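Local coordinates for protein adenylate cyclase (Hippeastrum hybrid cultivar, PDB 6YP4) that acts mainly as a triphosphatase, despite having been named an adenylyl cyclase, and binds a GTP analogue in a pocket rich in charged residues, at residues G131-V136 with A193-V198; L150-Y155 with T159-E164; S99-L104 with G125-L130. All blocks are in the same frame, centred on the assembly; numbering follows the deposited sequence. Where two conformers were deposited one is given.

Interaction 1 (G131-V136 with A193-V198); sequences GGFRNV and ASKFAV. With GCP (phosphomethylphosphonic acid guanylate ester), chain B.
Phe133 and Lys195 mark the closest approach of the two backbones, 9.3 Å between their CA atoms, so strand 131-136 and the start of helix 195-201 meet mainly through side chains. The strand belongs to the antiparallel wall of the CYTH fold, the tunnel architecture of the triphosphate tunnel metalloenzymes, and the helix brings Lys195 into the ligand pocket. CB of Phe133 points toward the helix, and with CG between the backbone N and carbonyl carbon (chi1 56°) the far corner of the ring, CZ, ends 3.7 Å from Lys195 CB, with CE1 slightly farther off; the approach to the ring is oblique, and the two side chains cross at about a right angle. Farther along, Asn135 OD1 lies 3.8 Å from Lys195 CE, again with the chains crosswise. This is a packing contact, since the amide spends its polar atoms on other partners: OD1 bonds to Thr153, ND2 to Gln32 and Asp151. Lys195 thus runs past both strand residues, touching Phe133 with CB and Asn135 with CE, nearly extended until the last bond, where it bends (chi4 84°). That bend brings NZ to the terminal phosphonate (PG) of the nucleotide analogue, where it donates to O2G of GCP at 3.2 Å. NZ also forms salt bridges with Asp151, Glu162 and Glu164, so the buried ammonium is shared between three carboxylates and O2G. At the helix start, Ser194 takes the N-cap position just before Lys195. Its OG accepts a nearly straight bond from Ala197 N, 3.1 Å long, with 165° at the hydrogen.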
loop_
_atom_site.group_PDB
_atom_site.type_symbol
_atom_site.label_atom_id
_atom_site.label_comp_id
_atom_site.label_asym_id
_atom_site.label_seq_id
_atom_site.Cartn_x
_atom_site.Cartn_y
_atom_site.Cartn_z
ATOM N N GLY A 131 20.237 16.566 -1.034
ATOM C CA GLY A 131 20.694 15.304 -1.572
ATOM C C GLY A 131 19.726 14.185 -1.239
ATOM O O GLY A 131 18.559 14.417 -0.905
ATOM N N GLY A 132 20.223 12.959 -1.310
ATOM C CA GLY A 132 19.362 11.827 -1.027
ATOM C C GLY A 132 20.080 10.504 -1.129
ATOM O O GLY A 132 21.311 10.441 -1.091
ATOM N N PHE A 133 19.292 9.439 -1.255
ATOM C CA PHE A 133 19.828 8.084 -1.278
ATOM C C PHE A 133 18.808 7.161 -1.931
ATOM O O PHE A 133 17.653 7.529 -2.148
ATOM C CB PHE A 133 20.202 7.592 0.131
ATOM C CG PHE A 133 19.064 7.642 1.122
ATOM C CD1 PHE A 133 18.221 6.545 1.300
ATOM C CD2 PHE A 133 18.837 8.786 1.883
ATOM C CE1 PHE A 133 17.155 6.594 2.207
ATOM C CE2 PHE A 133 17.778 8.833 2.803
ATOM C CZ PHE A 133 16.935 7.734 2.955
ATOM N N ARG A 134 19.257 5.938 -2.210
ATOM C CA ARG A 134 18.528 4.919 -2.949
ATOM C C ARG A 134 18.085 3.811 -1.983
ATOM O O ARG A 134 18.737 3.565 -0.964
ATOM C CB ARG A 134 19.432 4.360 -4.070
ATOM C CG ARG A 134 18.978 3.107 -4.824
ATOM C CD ARG A 134 20.143 2.533 -5.670
ATOM N NE ARG A 134 19.715 1.615 -6.735
ATOM C CZ ARG A 134 19.726 0.286 -6.642
ATOM N NH1 ARG A 134 19.316 -0.461 -7.664
ATOM N NH2 ARG A 134 20.149 -0.304 -5.533
ATOM N N ASN A 135 16.969 3.155 -2.293
ATOM C CA ASN A 135 16.509 2.063 -1.439
ATOM C C ASN A 135 15.714 1.065 -2.272
ATOM O O ASN A 135 14.872 1.465 -3.082
ATOM C CB ASN A 135 15.659 2.598 -0.273
ATOM C CG ASN A 135 15.159 1.498 0.670
ATOM O OD1 ASN A 135 15.925 0.949 1.475
ATOM N ND2 ASN A 135 13.851 1.206 0.611
ATOM N N VAL A 136 16.023 -0.216 -2.097
ATOM C CA VAL A 136 15.265 -1.315 -2.684
ATOM C C VAL A 136 14.337 -1.867 -1.614
ATOM O O VAL A 136 14.793 -2.293 -0.551
ATOM C CB VAL A 136 16.185 -2.414 -3.230
ATOM C CG1 VAL A 136 15.336 -3.555 -3.837
ATOM C CG2 VAL A 136 17.110 -1.847 -4.280
ATOM N N ALA A 193 17.751 4.560 14.723
ATOM C CA ALA A 193 17.606 5.832 14.023
ATOM C C ALA A 193 16.928 5.601 12.678
ATOM O O ALA A 193 17.055 4.526 12.089
ATOM C CB ALA A 193 18.962 6.513 13.822
ATOM N N SER A 194 16.216 6.624 12.198
ATOM C CA SER A 194 15.535 6.568 10.903
ATOM C C SER A 194 16.541 6.631 9.755
ATOM O O SER A 194 17.709 6.983 9.940
ATOM C CB SER A 194 14.555 7.732 10.770
ATOM O OG SER A 194 15.254 8.965 10.892
ATOM N N LYS A 195 16.078 6.324 8.531
ATOM C CA LYS A 195 16.975 6.485 7.389
ATOM C C LYS A 195 17.347 7.948 7.183
ATOM O O LYS A 195 18.472 8.253 6.772
ATOM C CB LYS A 195 16.373 5.911 6.105
ATOM C CG LYS A 195 15.891 4.506 6.234
ATOM C CD LYS A 195 15.112 4.099 5.006
ATOM C CE LYS A 195 15.173 2.613 4.856
ATOM N NZ LYS A 195 14.106 2.036 5.703
ATOM N N PHE A 196 16.423 8.869 7.468
ATOM C CA PHE A 196 16.739 10.285 7.293
ATOM C C PHE A 196 17.855 10.698 8.234
ATOM O O PHE A 196 18.826 11.341 7.822
ATOM C CB PHE A 196 15.493 11.145 7.524
ATOM C CG PHE A 196 15.724 12.627 7.347
ATOM C CD1 PHE A 196 16.111 13.145 6.121
ATOM C CD2 PHE A 196 15.537 13.504 8.410
ATOM C CE1 PHE A 196 16.309 14.519 5.957
ATOM C CE2 PHE A 196 15.729 14.878 8.249
ATOM C CZ PHE A 196 16.118 15.382 7.021
ATOM N N ALA A 197 17.735 10.320 9.505
ATOM C CA ALA A 197 18.765 10.636 10.488
ATOM C C ALA A 197 20.116 10.065 10.082
ATOM O O ALA A 197 21.148 10.737 10.217
ATOM C CB ALA A 197 18.350 10.101 11.862
ATOM N N VAL A 198 20.132 8.818 9.605
ATOM C CA VAL A 198 21.381 8.188 9.181
ATOM C C VAL A 198 21.969 8.929 7.982
ATOM O O VAL A 198 23.184 9.177 7.917
ATOM C CB VAL A 198 21.149 6.696 8.874
ATOM C CG1 VAL A 198 22.346 6.113 8.160
ATOM C CG2 VAL A 198 20.856 5.912 10.160
HETATM P PG GCP B . 10.992 4.379 6.755
HETATM O O1G GCP B . 11.498 3.487 7.849
HETATM O O2G GCP B . 11.768 4.146 5.478
HETATM O O3G GCP B . 11.115 5.821 7.182
HETATM C C3B GCP B . 9.236 3.971 6.464
HETATM P PB GCP B . 8.574 5.122 5.170
HETATM O O1B GCP B . 9.089 6.523 5.334
HETATM O O2B GCP B . 8.839 4.584 3.786
HETATM O O3A GCP B . 6.949 5.146 5.418
HETATM P PA GCP B . 5.968 5.795 4.269
HETATM O O1A GCP B . 4.929 6.624 5.003
HETATM O O2A GCP B . 6.819 6.690 3.392
HETATM O "O5'" GCP B . 5.285 4.568 3.331
HETATM C "C5'" GCP B . 5.407 3.223 3.773
HETATM C "C4'" GCP B . 4.588 2.975 5.111
HETATM O "O4'" GCP B . 3.150 3.578 5.096
HETATM C "C3'" GCP B . 4.421 1.719 5.269
HETATM O "O3'" GCP B . 4.648 1.360 6.655
HETATM C "C2'" GCP B . 2.875 1.346 4.739
HETATM O "O2'" GCP B . 2.209 0.343 5.594
HETATM C "C1'" GCP B . 2.195 2.423 4.640
HETATM N N9 GCP B . 1.760 2.624 3.201
HETATM C C8 GCP B . 2.472 3.400 2.377
HETATM N N7 GCP B . 1.880 3.414 1.168
HETATM C C5 GCP B . 0.789 2.635 1.245
HETATM C C6 GCP B . -0.182 2.294 0.307
HETATM O O6 GCP B . -0.119 2.724 -0.797
HETATM N N1 GCP B . -1.185 1.484 0.648
HETATM C C2 GCP B . -1.257 0.991 1.915
HETATM N N2 GCP B . -2.397 0.115 2.173
HETATM N N3 GCP B . -0.308 1.322 2.832
HETATM C C4 GCP B . 0.714 2.145 2.495
#

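Interaction 2 (L150-Y155 with T159-E164); sequences LDETEY and TSYEIE. With GCP (phosphomethylphosphonic acid guanylate ester), chain B.
Asp151 and Glu162 form a hydrogen-bonded antiparallel pair, and Thr153 and Ser160 form the next. Of the four backbone bonds, Asp151 N to Glu162 O (2.8 Å) is nearly straight, while the return bond from Glu162 N to Asp151 O is longer, at 3.2 Å. One side-chain bond spans the strands on the face of Glu154 and Thr159: Thr159 OG1 donates to Glu154 OE1 over 2.8 Å, coming from above the carboxylate plane. Glu154 achieves this by bending at its second torsion (chi2 -96°). Together the strands make the hairpin 147-155/158-166, part of the CYTH tunnel wall. On the face of Asp151, Thr153, Ser160 and Glu162 water is the go-between: one molecule joins Thr153 OG1, Ser160 OG and Glu162 OE2, and another joins Tyr155 OH to Ser160 OG. Thr153 OG1 also bonds to Asn135, and Glu162 OE2 pairs with Lys195. On the other face Leu150 CD1 lies 4.0 Å from Ile163 CB, both side chains resting on helix 12-22. There too Glu152 lies alongside Tyr161, pointing the same way, its CG 3.6 Å from CE1 of the ring. Acidic groups gather at the pocket end. Asp151 OD2 and Glu164 OE2 are 4.0 Å apart, their carboxylates nearly perpendicular; Lys195 bridges both, and Arg137 pairs with Asp151 OD1. The extended Glu164 reaches the ligand, OE1 2.7 Å from GCP O1G on the terminal phosphonate.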
loop_
_atom_site.group_PDB
_atom_site.type_symbol
_atom_site.label_atom_id
_atom_site.label_comp_id
_atom_site.label_asym_id
_atom_site.label_seq_id
_atom_site.Cartn_x
_atom_site.Cartn_y
_atom_site.Cartn_z
ATOM N N LEU A 150 10.948 -5.026 3.661
ATOM C CA LEU A 150 12.349 -5.389 3.839
ATOM C C LEU A 150 13.174 -4.483 2.934
ATOM O O LEU A 150 13.023 -4.522 1.707
ATOM C CB LEU A 150 12.554 -6.863 3.491
ATOM C CG LEU A 150 13.930 -7.495 3.681
ATOM C CD1 LEU A 150 14.277 -7.583 5.169
ATOM C CD2 LEU A 150 13.993 -8.873 3.034
ATOM N N ASP A 151 14.035 -3.664 3.531
ATOM C CA ASP A 151 14.707 -2.588 2.823
ATOM C C ASP A 151 16.196 -2.877 2.676
ATOM O O ASP A 151 16.833 -3.412 3.586
ATOM C CB ASP A 151 14.531 -1.250 3.554
ATOM C CG ASP A 151 13.133 -0.667 3.410
ATOM O OD1 ASP A 151 12.455 -0.893 2.361
ATOM O OD2 ASP A 151 12.732 0.064 4.344
ATOM N N GLU A 152 16.744 -2.508 1.529
ATOM C CA GLU A 152 18.178 -2.507 1.291
ATOM C C GLU A 152 18.528 -1.079 0.906
ATOM O O GLU A 152 18.216 -0.636 -0.206
ATOM C CB GLU A 152 18.566 -3.510 0.205
ATOM C CG GLU A 152 20.063 -3.568 -0.100
ATOM C CD GLU A 152 20.411 -4.638 -1.119
ATOM O OE1 GLU A 152 19.508 -5.415 -1.501
ATOM O OE2 GLU A 152 21.586 -4.696 -1.539
ATOM N N THR A 153 19.190 -0.363 1.823
ATOM C CA THR A 153 19.330 1.085 1.754
ATOM C C THR A 153 20.780 1.424 1.436
ATOM O O THR A 153 21.678 1.161 2.246
ATOM C CB THR A 153 18.896 1.734 3.063
ATOM O OG1 THR A 153 17.555 1.324 3.370
ATOM C CG2 THR A 153 18.947 3.232 2.934
ATOM N N GLU A 154 20.999 2.007 0.267
ATOM C CA GLU A 154 22.336 2.346 -0.210
ATOM C C GLU A 154 22.511 3.837 0.001
ATOM O O GLU A 154 21.939 4.653 -0.728
ATOM C CB GLU A 154 22.533 1.956 -1.671
ATOM C CG GLU A 154 21.985 0.577 -2.031
ATOM C CD GLU A 154 23.042 -0.521 -1.986
ATOM O OE1 GLU A 154 24.166 -0.255 -1.494
ATOM O OE2 GLU A 154 22.742 -1.652 -2.437
ATOM N N TYR A 155 23.253 4.188 1.042
ATOM C CA TYR A 155 23.690 5.557 1.225
ATOM C C TYR A 155 24.995 5.740 0.466
ATOM O O TYR A 155 25.602 4.779 -0.011
ATOM C CB TYR A 155 23.889 5.882 2.707
ATOM C CG TYR A 155 22.709 5.620 3.603
ATOM C CD1 TYR A 155 21.660 6.541 3.700
ATOM C CD2 TYR A 155 22.640 4.462 4.374
ATOM C CE1 TYR A 155 20.569 6.309 4.533
ATOM C CE2 TYR A 155 21.550 4.215 5.199
ATOM C CZ TYR A 155 20.522 5.146 5.282
ATOM O OH TYR A 155 19.438 4.893 6.115
ATOM N N THR A 159 25.775 0.554 3.279
ATOM C CA THR A 159 24.489 -0.110 3.068
ATOM C C THR A 159 23.936 -0.579 4.406
ATOM O O THR A 159 24.690 -1.048 5.271
ATOM C CB THR A 159 24.646 -1.309 2.128
ATOM O OG1 THR A 159 25.337 -0.891 0.952
ATOM C CG2 THR A 159 23.291 -1.879 1.732
ATOM N N SER A 160 22.625 -0.420 4.597
ATOM C CA SER A 160 21.956 -0.963 5.769
ATOM C C SER A 160 20.740 -1.763 5.320
ATOM O O SER A 160 20.237 -1.584 4.209
ATOM C CB SER A 160 21.531 0.140 6.744
ATOM O OG SER A 160 20.400 0.844 6.272
ATOM N N TYR A 161 20.285 -2.658 6.194
ATOM C CA TYR A 161 19.143 -3.526 5.918
ATOM C C TYR A 161 18.170 -3.426 7.085
ATOM O O TYR A 161 18.591 -3.477 8.249
ATOM C CB TYR A 161 19.585 -4.984 5.722
ATOM C CG TYR A 161 20.719 -5.176 4.735
ATOM C CD1 TYR A 161 20.459 -5.502 3.404
ATOM C CD2 TYR A 161 22.053 -5.059 5.136
ATOM C CE1 TYR A 161 21.485 -5.684 2.502
ATOM C CE2 TYR A 161 23.082 -5.236 4.239
ATOM C CZ TYR A 161 22.792 -5.553 2.924
ATOM O OH TYR A 161 23.819 -5.727 2.023
ATOM N N GLU A 162 16.878 -3.262 6.789
ATOM C CA GLU A 162 15.894 -3.210 7.854
ATOM C C GLU A 162 14.676 -4.012 7.442
ATOM O O GLU A 162 14.434 -4.255 6.252
ATOM C CB GLU A 162 15.426 -1.791 8.201
ATOM C CG GLU A 162 16.511 -0.773 8.432
ATOM C CD GLU A 162 15.977 0.644 8.379
ATOM O OE1 GLU A 162 15.041 0.948 9.143
ATOM O OE2 GLU A 162 16.474 1.430 7.552
ATOM N N ILE A 163 13.895 -4.398 8.438
ATOM C CA ILE A 163 12.532 -4.861 8.203
ATOM C C ILE A 163 11.589 -4.056 9.089
ATOM O O ILE A 163 11.912 -3.757 10.246
ATOM C CB ILE A 163 12.386 -6.380 8.434
ATOM C CG1 ILE A 163 10.965 -6.817 8.015
ATOM C CG2 ILE A 163 12.691 -6.749 9.874
ATOM C CD1 ILE A 163 10.886 -8.199 7.428
ATOM N N GLU A 164 10.431 -3.674 8.533
ATOM C CA GLU A 164 9.514 -2.765 9.207
ATOM C C GLU A 164 8.079 -3.209 8.973
ATOM O O GLU A 164 7.784 -3.876 7.982
ATOM C CB GLU A 164 9.690 -1.326 8.723
ATOM C CG GLU A 164 11.138 -0.869 8.826
ATOM C CD GLU A 164 11.379 0.466 8.180
ATOM O OE1 GLU A 164 10.417 1.037 7.613
ATOM O OE2 GLU A 164 12.534 0.933 8.231
HETATM P PG GCP B . 10.992 4.379 6.755
HETATM O O1G GCP B . 11.498 3.487 7.849
HETATM O O2G GCP B . 11.768 4.146 5.478
HETATM O O3G GCP B . 11.115 5.821 7.182
HETATM C C3B GCP B . 9.236 3.971 6.464
HETATM P PB GCP B . 8.574 5.122 5.170
HETATM O O1B GCP B . 9.089 6.523 5.334
HETATM O O2B GCP B . 8.839 4.584 3.786
HETATM O O3A GCP B . 6.949 5.146 5.418
HETATM P PA GCP B . 5.968 5.795 4.269
HETATM O O1A GCP B . 4.929 6.624 5.003
HETATM O O2A GCP B . 6.819 6.690 3.392
HETATM O "O5'" GCP B . 5.285 4.568 3.331
HETATM C "C5'" GCP B . 5.407 3.223 3.773
HETATM C "C4'" GCP B . 4.588 2.975 5.111
HETATM O "O4'" GCP B . 3.150 3.578 5.096
HETATM C "C3'" GCP B . 4.421 1.719 5.269
HETATM O "O3'" GCP B . 4.648 1.360 6.655
HETATM C "C2'" GCP B . 2.875 1.346 4.739
HETATM O "O2'" GCP B . 2.209 0.343 5.594
HETATM C "C1'" GCP B . 2.195 2.423 4.640
HETATM N N9 GCP B . 1.760 2.624 3.201
HETATM C C8 GCP B . 2.472 3.400 2.377
HETATM N N7 GCP B . 1.880 3.414 1.168
HETATM C C5 GCP B . 0.789 2.635 1.245
HETATM C C6 GCP B . -0.182 2.294 0.307
HETATM O O6 GCP B . -0.119 2.724 -0.797
HETATM N N1 GCP B . -1.185 1.484 0.648
HETATM C C2 GCP B . -1.257 0.991 1.915
HETATM N N2 GCP B . -2.397 0.115 2.173
HETATM N N3 GCP B . -0.308 1.322 2.832
HETATM C C4 GCP B . 0.714 2.145 2.495
HETATM O O HOH W 1 22.411 -7.400 -0.434
HETATM O O HOH W 2 17.671 -0.080 5.680
HETATM O O HOH W 3 19.668 3.057 7.838
#

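Interaction 3 (S99-L104 with G125-L130); sequences SKMGSL and GEFVCL
A Met-aromatic contact joins the short helix 101-104 to the beginning of strand 127-141, with Met101 SD over one face of the Phe127 ring. SD is 4.3 Å from the ring centroid and 25° off the normal, displaced toward the CG-CD1 side. Met101 stretches out with CG anti to its backbone N and bends only at the end (chi3 -51°), which carries CE to 4.0 Å from Phe127 CB. The two side chains cross at about a right angle. This is where the helices that follow strand 76-86 pack against one end of the CYTH sheet: Phe127 also meets Trp111 edge-to-face and touches Val114, both on helix 109-118, while Met101 reaches Val94 of helix 88-96 and Phe37 of the neighbouring strand. Nearer the surface the backbones themselves close up. Ser99 O receives a CA-H...O contact from Gly125 CA at 3.3 Å, and Ser99 CB sits 3.8 Å from Gly125 O. Lys100 occupies the N-cap position of the helix, and its carbonyl O takes two donors, Leu104 N and Ser103 OG, each at 2.9 Å.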
loop_
_atom_site.group_PDB
_atom_site.type_symbol
_atom_site.label_atom_id
_atom_site.label_comp_id
_atom_site.label_asym_id
_atom_site.label_seq_id
_atom_site.Cartn_x
_atom_site.Cartn_y
_atom_site.Cartn_z
ATOM N N SER A 99 14.341 26.530 -5.806
ATOM C CA SER A 99 13.925 27.893 -5.487
ATOM C C SER A 99 12.577 28.257 -6.100
ATOM O O SER A 99 12.068 29.349 -5.832
ATOM C CB SER A 99 14.978 28.901 -5.952
ATOM O OG SER A 99 15.218 28.790 -7.344
ATOM N N LYS A 100 12.005 27.386 -6.932
ATOM C CA LYS A 100 10.670 27.570 -7.483
ATOM C C LYS A 100 9.644 26.692 -6.784
ATOM O O LYS A 100 8.507 26.584 -7.261
ATOM C CB LYS A 100 10.663 27.276 -8.989
ATOM C CG LYS A 100 11.493 28.229 -9.849
ATOM C CD LYS A 100 10.939 29.644 -9.773
ATOM C CE LYS A 100 10.988 30.361 -11.123
ATOM N NZ LYS A 100 9.633 30.824 -11.596
ATOM N N MET A 101 10.023 26.077 -5.656
ATOM C CA MET A 101 9.203 25.042 -5.033
ATOM C C MET A 101 7.821 25.562 -4.661
ATOM O O MET A 101 6.819 24.852 -4.819
ATOM C CB MET A 101 9.916 24.496 -3.794
ATOM C CG MET A 101 9.087 23.519 -2.990
ATOM S SD MET A 101 9.968 22.828 -1.588
ATOM C CE MET A 101 11.474 22.283 -2.384
ATOM N N GLY A 102 7.746 26.795 -4.163
ATOM C CA GLY A 102 6.472 27.325 -3.715
ATOM C C GLY A 102 5.487 27.538 -4.846
ATOM O O GLY A 102 4.280 27.343 -4.676
ATOM N N SER A 103 5.977 27.956 -6.008
ATOM C CA SER A 103 5.072 28.077 -7.140
ATOM C C SER A 103 4.772 26.704 -7.739
ATOM O O SER A 103 3.636 26.427 -8.128
ATOM C CB SER A 103 5.661 29.035 -8.181
ATOM O OG SER A 103 6.880 28.550 -8.708
ATOM N N LEU A 104 5.765 25.815 -7.775
ATOM C CA LEU A 104 5.545 24.500 -8.365
ATOM C C LEU A 104 4.580 23.664 -7.528
ATOM O O LEU A 104 3.755 22.920 -8.079
ATOM C CB LEU A 104 6.883 23.771 -8.532
ATOM C CG LEU A 104 7.853 24.340 -9.569
ATOM C CD1 LEU A 104 9.218 23.690 -9.421
ATOM C CD2 LEU A 104 7.334 24.167 -10.974
ATOM N N GLY A 125 11.720 30.571 -2.527
ATOM C CA GLY A 125 13.024 30.939 -3.064
ATOM C C GLY A 125 14.190 30.578 -2.162
ATOM O O GLY A 125 15.345 30.629 -2.602
ATOM N N GLU A 126 13.907 30.198 -0.922
ATOM C CA GLU A 126 14.898 29.843 0.082
ATOM C C GLU A 126 15.288 28.370 0.046
ATOM O O GLU A 126 16.317 27.997 0.627
ATOM C CB GLU A 126 14.319 30.183 1.453
ATOM C CG GLU A 126 12.802 29.999 1.412
ATOM C CD GLU A 126 12.087 30.428 2.665
ATOM O OE1 GLU A 126 12.732 31.021 3.563
ATOM O OE2 GLU A 126 10.867 30.174 2.730
ATOM N N PHE A 127 14.505 27.522 -0.614
ATOM C CA PHE A 127 14.715 26.093 -0.470
ATOM C C PHE A 127 15.855 25.589 -1.340
ATOM O O PHE A 127 16.118 26.100 -2.434
ATOM C CB PHE A 127 13.435 25.325 -0.777
ATOM C CG PHE A 127 12.514 25.281 0.380
ATOM C CD1 PHE A 127 12.450 24.159 1.189
ATOM C CD2 PHE A 127 11.753 26.391 0.706
ATOM C CE1 PHE A 127 11.611 24.132 2.280
ATOM C CE2 PHE A 127 10.916 26.373 1.793
ATOM C CZ PHE A 127 10.842 25.246 2.584
ATOM N N VAL A 128 16.535 24.563 -0.815
ATOM C CA VAL A 128 17.664 23.901 -1.454
ATOM C C VAL A 128 17.492 22.396 -1.270
ATOM O O VAL A 128 16.789 21.935 -0.365
ATOM C CB VAL A 128 19.018 24.375 -0.857
ATOM C CG1 VAL A 128 19.164 25.918 -0.974
ATOM C CG2 VAL A 128 19.124 23.947 0.594
ATOM N N CYS A 129 18.145 21.624 -2.144
ATOM C CA CYS A 129 18.139 20.166 -2.040
ATOM C C CYS A 129 19.274 19.714 -1.133
ATOM O O CYS A 129 20.415 20.158 -1.288
ATOM C CB CYS A 129 18.278 19.510 -3.420
ATOM S SG CYS A 129 18.106 17.694 -3.446
ATOM N N LEU A 130 18.956 18.822 -0.195
ATOM C CA LEU A 130 19.931 18.248 0.721
ATOM C C LEU A 130 20.633 17.022 0.145
ATOM O O LEU A 130 21.576 16.528 0.760
ATOM C CB LEU A 130 19.249 17.882 2.052
ATOM C CG LEU A 130 18.407 18.952 2.758
ATOM C CD1 LEU A 130 17.930 18.449 4.105
ATOM C CD2 LEU A 130 19.212 20.232 2.953
#

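Interactions 1 and 2 belong to one wall of the pocket: their centres lie 9 Å apart, strands 127-141 and 147-155 are sheet neighbours, and both contacts touch the nucleotide analogue. Lys195 NZ of interaction 1 reaches Asp151 OD2 of interaction 2 at 2.8 Å, so its charge ties the helix to the hairpin. The side chain of Glu164 is about 7 Å from a magnesium ion, and that of Lys195 about 10 Å from one. Interaction 3 is remote from this chemistry, its centre about 21 Å from that of interaction 1 and about 29 Å from that of interaction 2. Strand 127-141 connects it to the pocket, since residues 125-130 run directly into 131-136.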